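PDB 3MBH: putative phosphomethylpyrimidine kinase from Bacteroides thetaiotaomicron, which probably phosphorylates pyridoxal at the expense of ATP, as a pyridoxal kinase of the ribokinase clan, and binds pyridoxal. Local coordinates for residues A[11-16]-A[41-46]; A[24-29]-A[224-229]; A[55-60]-A[83-88]; A[62-67]-A[89-94]. All coordinates share one frame; numbering follows the deposited sequence. Where two conformers were deposited one is given.

Interaction 1: residues A[11-16]-A[41-46]; sequences AAVHDL and LPTAVL. With PXL (3-hydroxy-5-(hydroxymethyl)-2-methylisonicotinaldehyde), chain G.
Leu16 meets Ala44 and Leu46 where the strand holding residues 11-16 runs parallel to 44-46. Leu16 N donates to Ala44 O (3.0 Å) and Leu16 O accepts from Leu46 N (2.9 Å), two nearly straight bonds on either side of Val45. Two further bonds tie the lead-in, Leu41 N to Ala12 O at 2.8 Å and Thr43 N to His14 O. In the second the donor stands 58° out of the carbonyl plane, so this rung is more distorted than the ladder proper. Every touching residue is buried, and no side of the contact faces solvent. Its close-packed part lies at Val13, whose CG1, anti to the backbone N (chi1 -169°), meets Thr43 CG2 at 3.5 Å with the side chains crossed at about a right angle. Val13 CG2 lies alongside Leu41 CD2. Thr43 OG1 is spent on the backbone carbonyl of Tyr85. The looser side borders the ligand pocket: Asp15 OD2 and Leu46 CD1 touch at 3.8 Å, and both side chains also turn their ends to pyridoxal. Ser17 and Ser23 bond to Asp15 OD2 and steady the carboxylate. Asp15 OD1 approaches the pyridine N1 to 2.6 Å while Leu46 CD2 packs on the methyl C2A, a polar-apolar pairing that would favour one orientation of the ring.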
# COMPACT_ATOMS: atom_id res chain seq x y z
N ALA A 11 1.17 -21.82 18.53
CA ALA A 11 1.00 -21.83 19.98
C ALA A 11 2.18 -20.99 20.56
O ALA A 11 3.34 -21.32 20.32
CB ALA A 11 0.99 -23.29 20.53
N ALA A 12 1.86 -19.94 21.33
CA ALA A 12 2.81 -19.01 21.87
C ALA A 12 2.93 -19.20 23.38
O ALA A 12 2.01 -18.86 24.15
CB ALA A 12 2.41 -17.55 21.52
N VAL A 13 4.04 -19.80 23.79
CA VAL A 13 4.33 -20.15 25.20
C VAL A 13 5.25 -19.04 25.81
O VAL A 13 6.46 -19.15 25.81
CB VAL A 13 4.95 -21.58 25.33
CG1 VAL A 13 4.97 -21.99 26.82
CG2 VAL A 13 4.17 -22.60 24.41
N HIS A 14 4.60 -17.97 26.27
CA HIS A 14 5.24 -16.79 26.74
C HIS A 14 4.36 -16.23 27.84
O HIS A 14 3.19 -16.58 27.95
CB HIS A 14 5.32 -15.71 25.64
CG HIS A 14 6.14 -16.10 24.45
ND1 HIS A 14 7.41 -15.63 24.25
CD2 HIS A 14 5.83 -16.83 23.34
CE1 HIS A 14 7.90 -16.11 23.11
NE2 HIS A 14 6.96 -16.85 22.54
N ASP A 15 4.93 -15.33 28.63
CA ASP A 15 4.20 -14.59 29.61
C ASP A 15 3.33 -13.44 29.02
O ASP A 15 3.50 -13.01 27.87
CB ASP A 15 5.16 -14.07 30.64
CG ASP A 15 6.02 -12.96 30.11
OD1 ASP A 15 7.13 -13.26 29.56
OD2 ASP A 15 5.52 -11.79 30.13
N LEU A 16 2.38 -12.98 29.84
CA LEU A 16 1.57 -11.79 29.55
C LEU A 16 1.98 -10.73 30.54
O LEU A 16 1.75 -10.88 31.74
CB LEU A 16 0.09 -12.06 29.67
CG LEU A 16 -0.88 -10.94 29.19
CD1 LEU A 16 -0.88 -10.82 27.65
CD2 LEU A 16 -2.29 -11.14 29.67
N LEU A 41 -0.41 -19.79 25.25
CA LEU A 41 -0.27 -20.66 26.42
C LEU A 41 0.56 -19.85 27.42
O LEU A 41 1.76 -19.92 27.41
CB LEU A 41 0.47 -21.94 26.09
CG LEU A 41 0.55 -22.98 27.22
CD1 LEU A 41 -0.86 -23.35 27.69
CD2 LEU A 41 1.34 -24.21 26.73
N PRO A 42 -0.11 -19.06 28.27
CA PRO A 42 0.57 -18.08 29.08
C PRO A 42 1.33 -18.70 30.25
O PRO A 42 0.81 -19.59 30.91
CB PRO A 42 -0.58 -17.17 29.56
CG PRO A 42 -1.78 -18.09 29.59
CD PRO A 42 -1.58 -18.99 28.42
N THR A 43 2.59 -18.28 30.44
CA THR A 43 3.50 -18.88 31.42
C THR A 43 3.43 -18.18 32.78
O THR A 43 3.82 -18.77 33.81
CB THR A 43 4.92 -18.84 30.90
OG1 THR A 43 5.28 -17.47 30.63
CG2 THR A 43 5.04 -19.72 29.54
N ALA A 44 2.94 -16.95 32.76
CA ALA A 44 2.94 -16.06 33.92
C ALA A 44 2.15 -14.82 33.56
O ALA A 44 2.01 -14.51 32.39
CB ALA A 44 4.37 -15.64 34.35
N VAL A 45 1.66 -14.12 34.58
CA VAL A 45 1.08 -12.79 34.45
C VAL A 45 1.88 -11.77 35.23
O VAL A 45 2.14 -11.95 36.41
CB VAL A 45 -0.37 -12.79 34.88
CG1 VAL A 45 -0.94 -11.33 34.92
CG2 VAL A 45 -1.14 -13.59 33.84
N LEU A 46 2.30 -10.71 34.56
CA LEU A 46 3.05 -9.64 35.20
C LEU A 46 2.46 -8.27 34.86
O LEU A 46 1.97 -8.07 33.76
CB LEU A 46 4.55 -9.68 34.78
CG LEU A 46 5.39 -10.97 35.00
CD1 LEU A 46 5.21 -12.02 33.88
CD2 LEU A 46 6.90 -10.62 35.08
OP4 PXL G . 11.81 -12.05 26.46
C5A PXL G . 12.16 -11.00 27.35
C5 PXL G . 11.19 -11.00 28.53
C6 PXL G . 9.97 -11.64 28.56
N1 PXL G . 9.19 -11.62 29.64
C2 PXL G . 9.44 -10.98 30.80
C3 PXL G . 10.72 -10.25 30.89
C4 PXL G . 11.61 -10.30 29.71
C4A PXL G . 12.89 -9.59 29.61
O4A PXL G . 13.01 -8.76 30.46
O3 PXL G . 11.14 -9.60 31.98
C2A PXL G . 8.37 -11.05 31.88

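Interaction 2: residues A[24-29]-A[224-229]; sequences LTVVIP and GDTFTS. With PXL (3-hydroxy-5-(hydroxymethyl)-2-methylisonicotinaldehyde), chain G.
Val26 and Val27 face the helix of residues 224-229, and van der Waals contact carries the whole of the direct meeting. Val26 sends CG1, anti to its backbone N (chi1 158°), against the first turn, 3.5 Å from Thr226 OG1 and 3.9 Å from Asp225 CB; the Val26 and Thr226 side chains cross at about a right angle. One turn on, Ser229 OG sits 3.4 Å from both Val27 CA and Val27 CG2. The two helices run almost the same way, 24° apart with axes 8.9 Å from each other, a close approach that such small side chains permit. In this ribokinase-like alpha/beta fold, Gly224 and Asp225 end the Gly-Thr-Gly-Asp signature, whose aspartate is probably the catalytic base, as in relatives. Val27 also touches His14 and Tyr82 on the strands beneath. Polar bonds involve the second helix, the ligand and the residue just before the first segment. Ser229 OG donates to Asp225 O at 2.9 Å, and Ser229 N reaches the same oxygen from the other face of the carbonyl plane, so two bonds grip it. At the helix start, Asp225 OD2 accepts a hydrogen bond from the pyridoxal hydroxymethyl oxygen OP4 (2.7 Å), while Ser23 N bonds to that same carboxylate oxygen.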
# COMPACT_ATOMS: atom_id res chain seq x y z
N LEU A 24 4.05 -11.97 25.13
CA LEU A 24 2.81 -12.05 24.31
C LEU A 24 2.36 -10.71 23.66
O LEU A 24 1.79 -10.70 22.55
CB LEU A 24 1.62 -12.65 25.12
CG LEU A 24 1.79 -14.15 25.41
CD1 LEU A 24 0.64 -14.58 26.41
CD2 LEU A 24 1.82 -14.99 24.15
N THR A 25 2.61 -9.58 24.32
CA THR A 25 2.17 -8.31 23.80
C THR A 25 3.06 -7.87 22.63
O THR A 25 2.75 -6.87 21.99
CB THR A 25 2.11 -7.21 24.87
OG1 THR A 25 3.38 -7.08 25.52
CG2 THR A 25 1.05 -7.51 25.89
N VAL A 26 4.11 -8.65 22.33
CA VAL A 26 4.91 -8.44 21.11
C VAL A 26 4.58 -9.54 20.09
O VAL A 26 4.40 -9.26 18.91
CB VAL A 26 6.41 -8.41 21.57
CG1 VAL A 26 7.35 -8.72 20.47
CG2 VAL A 26 6.72 -7.01 22.23
N VAL A 27 4.54 -10.79 20.55
CA VAL A 27 4.33 -11.95 19.70
C VAL A 27 2.98 -11.91 19.01
O VAL A 27 2.88 -12.21 17.83
CB VAL A 27 4.44 -13.27 20.53
CG1 VAL A 27 4.11 -14.49 19.68
CG2 VAL A 27 5.85 -13.40 21.16
N ILE A 28 1.93 -11.53 19.73
CA ILE A 28 0.58 -11.51 19.15
C ILE A 28 0.46 -10.47 17.98
O ILE A 28 0.14 -10.84 16.86
CB ILE A 28 -0.53 -11.33 20.21
CG1 ILE A 28 -0.62 -12.59 21.06
CG2 ILE A 28 -1.85 -11.04 19.54
CD1 ILE A 28 -1.43 -12.36 22.43
N PRO A 29 0.79 -9.21 18.22
CA PRO A 29 0.67 -8.23 17.11
C PRO A 29 1.55 -8.51 15.90
O PRO A 29 1.11 -8.34 14.74
CB PRO A 29 1.07 -6.89 17.75
CG PRO A 29 1.45 -7.15 19.10
CD PRO A 29 1.22 -8.57 19.47
N GLY A 224 14.53 -9.25 21.84
CA GLY A 224 14.63 -10.67 21.50
C GLY A 224 13.28 -11.29 21.12
O GLY A 224 13.20 -12.15 20.26
N ASP A 225 12.21 -10.85 21.78
CA ASP A 225 10.89 -11.28 21.44
C ASP A 225 10.46 -10.73 20.08
O ASP A 225 9.85 -11.45 19.28
CB ASP A 225 9.88 -10.92 22.54
CG ASP A 225 10.24 -11.52 23.90
OD1 ASP A 225 10.63 -12.72 23.99
OD2 ASP A 225 10.15 -10.73 24.87
N THR A 226 10.80 -9.49 19.79
CA THR A 226 10.49 -8.92 18.47
C THR A 226 11.29 -9.65 17.40
O THR A 226 10.75 -10.07 16.38
CB THR A 226 10.82 -7.43 18.40
OG1 THR A 226 9.95 -6.74 19.27
CG2 THR A 226 10.65 -6.88 16.97
N PHE A 227 12.58 -9.82 17.65
CA PHE A 227 13.45 -10.55 16.74
C PHE A 227 12.94 -11.97 16.40
O PHE A 227 12.85 -12.36 15.24
CB PHE A 227 14.88 -10.65 17.32
CG PHE A 227 15.83 -11.41 16.43
CD1 PHE A 227 16.50 -10.77 15.42
CD2 PHE A 227 16.03 -12.78 16.60
CE1 PHE A 227 17.36 -11.50 14.58
CE2 PHE A 227 16.89 -13.52 15.76
CZ PHE A 227 17.55 -12.87 14.76
N THR A 228 12.63 -12.74 17.43
CA THR A 228 12.23 -14.13 17.28
C THR A 228 10.86 -14.24 16.65
O THR A 228 10.65 -15.14 15.82
CB THR A 228 12.41 -14.96 18.61
OG1 THR A 228 13.77 -14.78 19.05
CG2 THR A 228 12.07 -16.48 18.40
N SER A 229 9.96 -13.29 16.96
CA SER A 229 8.63 -13.25 16.36
C SER A 229 8.74 -13.02 14.82
O SER A 229 8.10 -13.74 14.02
CB SER A 229 7.77 -12.13 16.97
OG SER A 229 7.35 -12.43 18.28
OP4 PXL G . 11.81 -12.05 26.46
C5A PXL G . 12.16 -11.00 27.35
C5 PXL G . 11.19 -11.00 28.53
C6 PXL G . 9.97 -11.64 28.56
N1 PXL G . 9.19 -11.62 29.64
C2 PXL G . 9.44 -10.98 30.80
C3 PXL G . 10.72 -10.25 30.89
C4 PXL G . 11.61 -10.30 29.71
C4A PXL G . 12.89 -9.59 29.61
O4A PXL G . 13.01 -8.76 30.46
O3 PXL G . 11.14 -9.60 31.98
C2A PXL G . 8.37 -11.05 31.88

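Interaction 3: residues A[55-60]-A[83-88]; sequences FSFLDL and TGYLGS. With PXL (3-hydroxy-5-(hydroxymethyl)-2-methylisonicotinaldehyde), chain G.
Tyr85 and Phe57 present two rings whose surroundings differ sharply. One face of the Tyr85 ring carries pyridoxal: C2 of the ligand stands 3.4 Å above the ring plane, displaced toward the rim, and N1 lies 3.3 Å from Tyr85 CD2. The Tyr85 ring also meets that of Phe125, their planes at about 35°. At the edge of the Tyr85 ring comes Phe57, whose CE1 is 4.0 Å from Tyr85 OH, the two side chains crossing obliquely. The Phe57 ring in turn receives the carbonyl oxygen of Gly87 at its own edge, in the ring plane, 3.6 Å from CZ. A carbonyl in that position faces the slightly positive ring hydrogens. Phe57 CG is anti to the backbone N (chi1 -176°). Beyond the rings, Asp59 lies against the end of the loop: OD1 is 3.7 Å from Gly87 O and OD2 is 3.6 Å from Ser88 CB. Two acceptors near each other would repel, but the carboxylate finds its partners elsewhere, in a salt bridge from OD2 to Arg90 and a hydrogen bond between OD1 and Thr61. Ser88 OG also bonds to Thr61, and weakly to the backbone N of Arg90 at the turn leading into helix 91-102. The loop follows strand 80-83 in the ribokinase-like fold. Contacts across the two segments are thus van der Waals in kind. The chemistry implies that Tyr85 serves the pocket as a flat wall for the pyridine, with Phe57 beside the hydroxyl at the ring's edge.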
# COMPACT_ATOMS: atom_id res chain seq x y z
N PHE A 55 7.80 -5.50 39.88
CA PHE A 55 6.75 -6.04 39.07
C PHE A 55 5.89 -6.96 39.92
O PHE A 55 6.39 -7.55 40.86
CB PHE A 55 7.34 -6.84 37.88
CG PHE A 55 8.39 -7.85 38.29
CD1 PHE A 55 9.74 -7.48 38.39
CD2 PHE A 55 8.05 -9.14 38.55
CE1 PHE A 55 10.70 -8.42 38.76
CE2 PHE A 55 9.01 -10.08 38.92
CZ PHE A 55 10.31 -9.71 39.07
N SER A 56 4.61 -7.08 39.55
CA SER A 56 3.74 -8.14 40.05
C SER A 56 4.07 -9.40 39.28
O SER A 56 4.51 -9.33 38.14
CB SER A 56 2.26 -7.79 39.87
OG SER A 56 1.88 -7.70 38.52
N PHE A 57 3.85 -10.55 39.90
CA PHE A 57 4.17 -11.80 39.26
C PHE A 57 3.19 -12.90 39.72
O PHE A 57 3.04 -13.15 40.89
CB PHE A 57 5.60 -12.20 39.62
CG PHE A 57 6.05 -13.43 38.94
CD1 PHE A 57 6.49 -13.38 37.64
CD2 PHE A 57 5.95 -14.67 39.56
CE1 PHE A 57 6.89 -14.51 36.97
CE2 PHE A 57 6.34 -15.82 38.89
CZ PHE A 57 6.83 -15.74 37.60
N LEU A 58 2.54 -13.55 38.76
CA LEU A 58 1.73 -14.72 39.01
C LEU A 58 2.20 -15.86 38.06
O LEU A 58 2.08 -15.77 36.83
CB LEU A 58 0.25 -14.42 38.78
CG LEU A 58 -0.70 -15.60 39.06
CD1 LEU A 58 -0.78 -16.02 40.56
CD2 LEU A 58 -2.06 -15.26 38.51
N ASP A 59 2.65 -16.94 38.68
CA ASP A 59 3.20 -18.12 38.02
C ASP A 59 2.03 -18.91 37.54
O ASP A 59 1.18 -19.28 38.33
CB ASP A 59 3.98 -18.94 39.09
CG ASP A 59 4.51 -20.31 38.55
OD1 ASP A 59 4.44 -20.63 37.35
OD2 ASP A 59 5.06 -21.07 39.39
N LEU A 60 1.95 -19.20 36.25
CA LEU A 60 0.80 -19.97 35.74
C LEU A 60 1.10 -21.47 35.45
O LEU A 60 0.32 -22.14 34.72
CB LEU A 60 0.21 -19.29 34.50
CG LEU A 60 -0.44 -17.90 34.69
CD1 LEU A 60 -0.78 -17.36 33.30
CD2 LEU A 60 -1.66 -17.97 35.61
N THR A 83 8.26 -20.67 21.92
CA THR A 83 8.40 -20.50 23.34
C THR A 83 9.34 -19.37 23.67
O THR A 83 10.30 -19.10 22.94
CB THR A 83 8.91 -21.81 24.04
OG1 THR A 83 10.32 -21.98 23.84
CG2 THR A 83 8.18 -22.99 23.55
N GLY A 84 9.11 -18.77 24.84
CA GLY A 84 10.01 -17.75 25.38
C GLY A 84 10.10 -17.78 26.89
O GLY A 84 10.48 -18.83 27.53
N TYR A 85 9.83 -16.64 27.49
CA TYR A 85 9.93 -16.50 28.94
C TYR A 85 8.99 -17.50 29.63
O TYR A 85 7.81 -17.47 29.42
CB TYR A 85 9.63 -15.06 29.34
CG TYR A 85 9.81 -14.71 30.81
CD1 TYR A 85 8.88 -15.12 31.77
CD2 TYR A 85 10.93 -13.98 31.26
CE1 TYR A 85 9.03 -14.82 33.10
CE2 TYR A 85 11.07 -13.66 32.59
CZ TYR A 85 10.11 -14.11 33.51
OH TYR A 85 10.22 -13.80 34.84
N LEU A 86 9.53 -18.33 30.50
CA LEU A 86 8.78 -19.32 31.27
C LEU A 86 8.70 -18.93 32.73
O LEU A 86 9.57 -18.24 33.26
CB LEU A 86 9.45 -20.70 31.16
CG LEU A 86 9.68 -21.18 29.73
CD1 LEU A 86 10.37 -22.59 29.69
CD2 LEU A 86 8.39 -21.21 28.91
N GLY A 87 7.64 -19.32 33.38
CA GLY A 87 7.35 -18.84 34.73
C GLY A 87 7.90 -19.61 35.92
O GLY A 87 7.82 -19.12 37.05
N SER A 88 8.42 -20.82 35.70
CA SER A 88 9.11 -21.55 36.75
C SER A 88 9.96 -22.65 36.09
O SER A 88 9.76 -23.00 34.95
CB SER A 88 8.11 -22.18 37.76
OG SER A 88 7.55 -23.39 37.21
OP4 PXL G . 11.81 -12.05 26.46
C5A PXL G . 12.16 -11.00 27.35
C5 PXL G . 11.19 -11.00 28.53
C6 PXL G . 9.97 -11.64 28.56
N1 PXL G . 9.19 -11.62 29.64
C2 PXL G . 9.44 -10.98 30.80
C3 PXL G . 10.72 -10.25 30.89
C4 PXL G . 11.61 -10.30 29.71
C4A PXL G . 12.89 -9.59 29.61
O4A PXL G . 13.01 -8.76 30.46
O3 PXL G . 11.14 -9.60 31.98
C2A PXL G . 8.37 -11.05 31.88

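Interaction 4: residues A[62-67]-A[89-94]; sequences DEMPKI and PRQIQI
Met64, modelled as selenomethionine, reaches from the start of helix 64-73 to Gln91 and Ile94 at the start of helix 91-102. From CB the chain leaves with CG anti to the carbonyl carbon (chi1 -69°), and CG packs against the carbonyl oxygen of Pro42. Selenium follows and, in the conformer given, lies near the Gln91 amide, the two side chains crossing at about a right angle. A bend at the last torsion then turns the methyl CE toward Ile94, 4.0 Å from its CD1; the close approaches of SE and CE to Gln91 are doubtful. That Ile94 methyl also meets CG of Pro65 at 4.1 Å. The Gln91 amide is buried and well supplied: OE1 accepts from the backbone N of Gly87, and NE2 donates to Thr43 O and to Thr61 OG1, which together fix its rotation. Nearer solvent the chemistry turns ionic. Asp62 OD1 and Arg90 NH1 form a long salt bridge of 4.0 Å, OD1 lying in the guanidinium plane at its edge, and a water bonded to Asp62 OD2 (2.7 Å) and Arg90 NH1 (2.9 Å) spans the gap. Arg90 NH2 finds its stronger partner in Asp59. Such a meeting of neighbouring helix starts, apolar between the helices with a long ion pair and a water at the edge, suits the helical layer that flanks the central sheet of a ribokinase-like alpha/beta fold.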
# COMPACT_ATOMS: atom_id res chain seq x y z
N ASP A 62 0.75 -24.21 37.06
CA ASP A 62 -0.29 -25.17 37.28
C ASP A 62 -1.56 -25.02 36.43
O ASP A 62 -2.35 -25.96 36.38
CB ASP A 62 -0.61 -25.23 38.75
CG ASP A 62 0.61 -25.69 39.57
OD1 ASP A 62 1.29 -26.65 39.15
OD2 ASP A 62 0.89 -25.05 40.61
N GLU A 63 -1.73 -23.90 35.75
CA GLU A 63 -2.84 -23.78 34.81
C GLU A 63 -2.51 -24.37 33.43
O GLU A 63 -3.42 -24.78 32.71
CB GLU A 63 -3.25 -22.34 34.66
CG GLU A 63 -4.63 -22.13 34.05
CD GLU A 63 -5.78 -22.73 34.88
OE1 GLU A 63 -5.63 -22.91 36.11
OE2 GLU A 63 -6.85 -23.02 34.29
N MSE A 64 -1.24 -24.42 33.08
CA MSE A 64 -0.82 -24.83 31.74
C MSE A 64 -1.26 -26.27 31.38
O MSE A 64 -1.81 -26.50 30.31
CB MSE A 64 0.70 -24.63 31.55
CG MSE A 64 1.14 -23.16 31.52
SE MSE A 64 3.06 -22.82 31.62
CE MSE A 64 3.43 -24.20 32.86
N PRO A 65 -1.06 -27.23 32.29
CA PRO A 65 -1.58 -28.57 31.95
C PRO A 65 -3.10 -28.57 31.73
O PRO A 65 -3.62 -29.36 30.93
CB PRO A 65 -1.18 -29.45 33.17
CG PRO A 65 -0.01 -28.66 33.80
CD PRO A 65 -0.41 -27.20 33.61
N LYS A 66 -3.81 -27.72 32.46
CA LYS A 66 -5.27 -27.66 32.33
C LYS A 66 -5.66 -27.12 30.96
O LYS A 66 -6.59 -27.66 30.31
CB LYS A 66 -5.86 -26.80 33.45
CG LYS A 66 -5.61 -27.39 34.86
CD LYS A 66 -6.24 -26.47 35.93
CE LYS A 66 -6.07 -27.01 37.30
NZ LYS A 66 -6.41 -25.96 38.24
N ILE A 67 -4.92 -26.11 30.49
CA ILE A 67 -5.12 -25.56 29.16
C ILE A 67 -4.76 -26.60 28.07
O ILE A 67 -5.55 -26.86 27.17
CB ILE A 67 -4.32 -24.26 28.95
CG1 ILE A 67 -4.89 -23.13 29.83
CG2 ILE A 67 -4.34 -23.86 27.49
CD1 ILE A 67 -3.89 -21.90 29.99
N PRO A 89 10.89 -23.23 36.83
CA PRO A 89 11.63 -24.36 36.25
C PRO A 89 10.80 -25.61 35.93
O PRO A 89 11.22 -26.43 35.10
CB PRO A 89 12.71 -24.66 37.29
CG PRO A 89 12.78 -23.37 38.10
CD PRO A 89 11.43 -22.78 38.11
N ARG A 90 9.66 -25.77 36.60
CA ARG A 90 8.75 -26.88 36.35
C ARG A 90 8.13 -26.81 34.92
O ARG A 90 7.66 -27.79 34.40
CB ARG A 90 7.64 -26.89 37.41
CG ARG A 90 8.15 -27.29 38.77
CD ARG A 90 7.23 -27.03 39.95
NE ARG A 90 7.21 -25.59 40.26
CZ ARG A 90 6.15 -24.81 40.16
NH1 ARG A 90 4.96 -25.28 39.82
NH2 ARG A 90 6.25 -23.53 40.48
N GLN A 91 8.13 -25.64 34.32
CA GLN A 91 7.52 -25.49 33.01
C GLN A 91 8.32 -26.15 31.92
O GLN A 91 7.75 -26.53 30.92
CB GLN A 91 7.29 -24.01 32.66
CG GLN A 91 6.35 -23.35 33.66
CD GLN A 91 5.85 -21.99 33.24
OE1 GLN A 91 6.17 -21.53 32.15
NE2 GLN A 91 5.12 -21.32 34.13
N ILE A 92 9.61 -26.33 32.12
CA ILE A 92 10.40 -26.87 31.01
C ILE A 92 9.86 -28.25 30.59
O ILE A 92 9.61 -28.48 29.42
CB ILE A 92 11.89 -26.89 31.26
CG1 ILE A 92 12.46 -25.49 30.99
CG2 ILE A 92 12.55 -27.97 30.30
CD1 ILE A 92 12.15 -24.41 32.14
N GLN A 93 9.57 -29.09 31.55
CA GLN A 93 9.13 -30.45 31.21
C GLN A 93 7.69 -30.49 30.70
O GLN A 93 7.35 -31.29 29.85
CB GLN A 93 9.32 -31.39 32.39
CG GLN A 93 10.68 -32.02 32.46
CD GLN A 93 11.08 -32.85 31.19
OE1 GLN A 93 10.28 -33.60 30.60
NE2 GLN A 93 12.32 -32.67 30.78
N ILE A 94 6.86 -29.63 31.24
CA ILE A 94 5.48 -29.45 30.74
C ILE A 94 5.51 -29.03 29.28
O ILE A 94 4.78 -29.55 28.42
CB ILE A 94 4.66 -28.45 31.58
CG1 ILE A 94 4.50 -29.01 32.99
CG2 ILE A 94 3.29 -28.20 30.90
CD1 ILE A 94 4.01 -28.00 34.07
O HOH W 1 2.89 -23.32 40.37

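Interactions 1 and 2 are buried, whereas interactions 3 and 4 lie farther out and are partly exposed. The chemistry follows that gradient: backbone bonds join strands in interaction 1, small side chains pack two helices together in interaction 2, rings and a carbonyl meet in interaction 3, and a long, water-bridged ion pair appears at the edge of interaction 4. Pyridoxal is common to the first three, which approach it through its ring nitrogen, its hydroxymethyl group and its ring face respectively. Strands 44-46 and 57-59 are sheet neighbours, so interactions 1 and 3 share one sheet, and strand 57-59 leads on into helix 64-73 of interaction 4. All four also touch the second subunit.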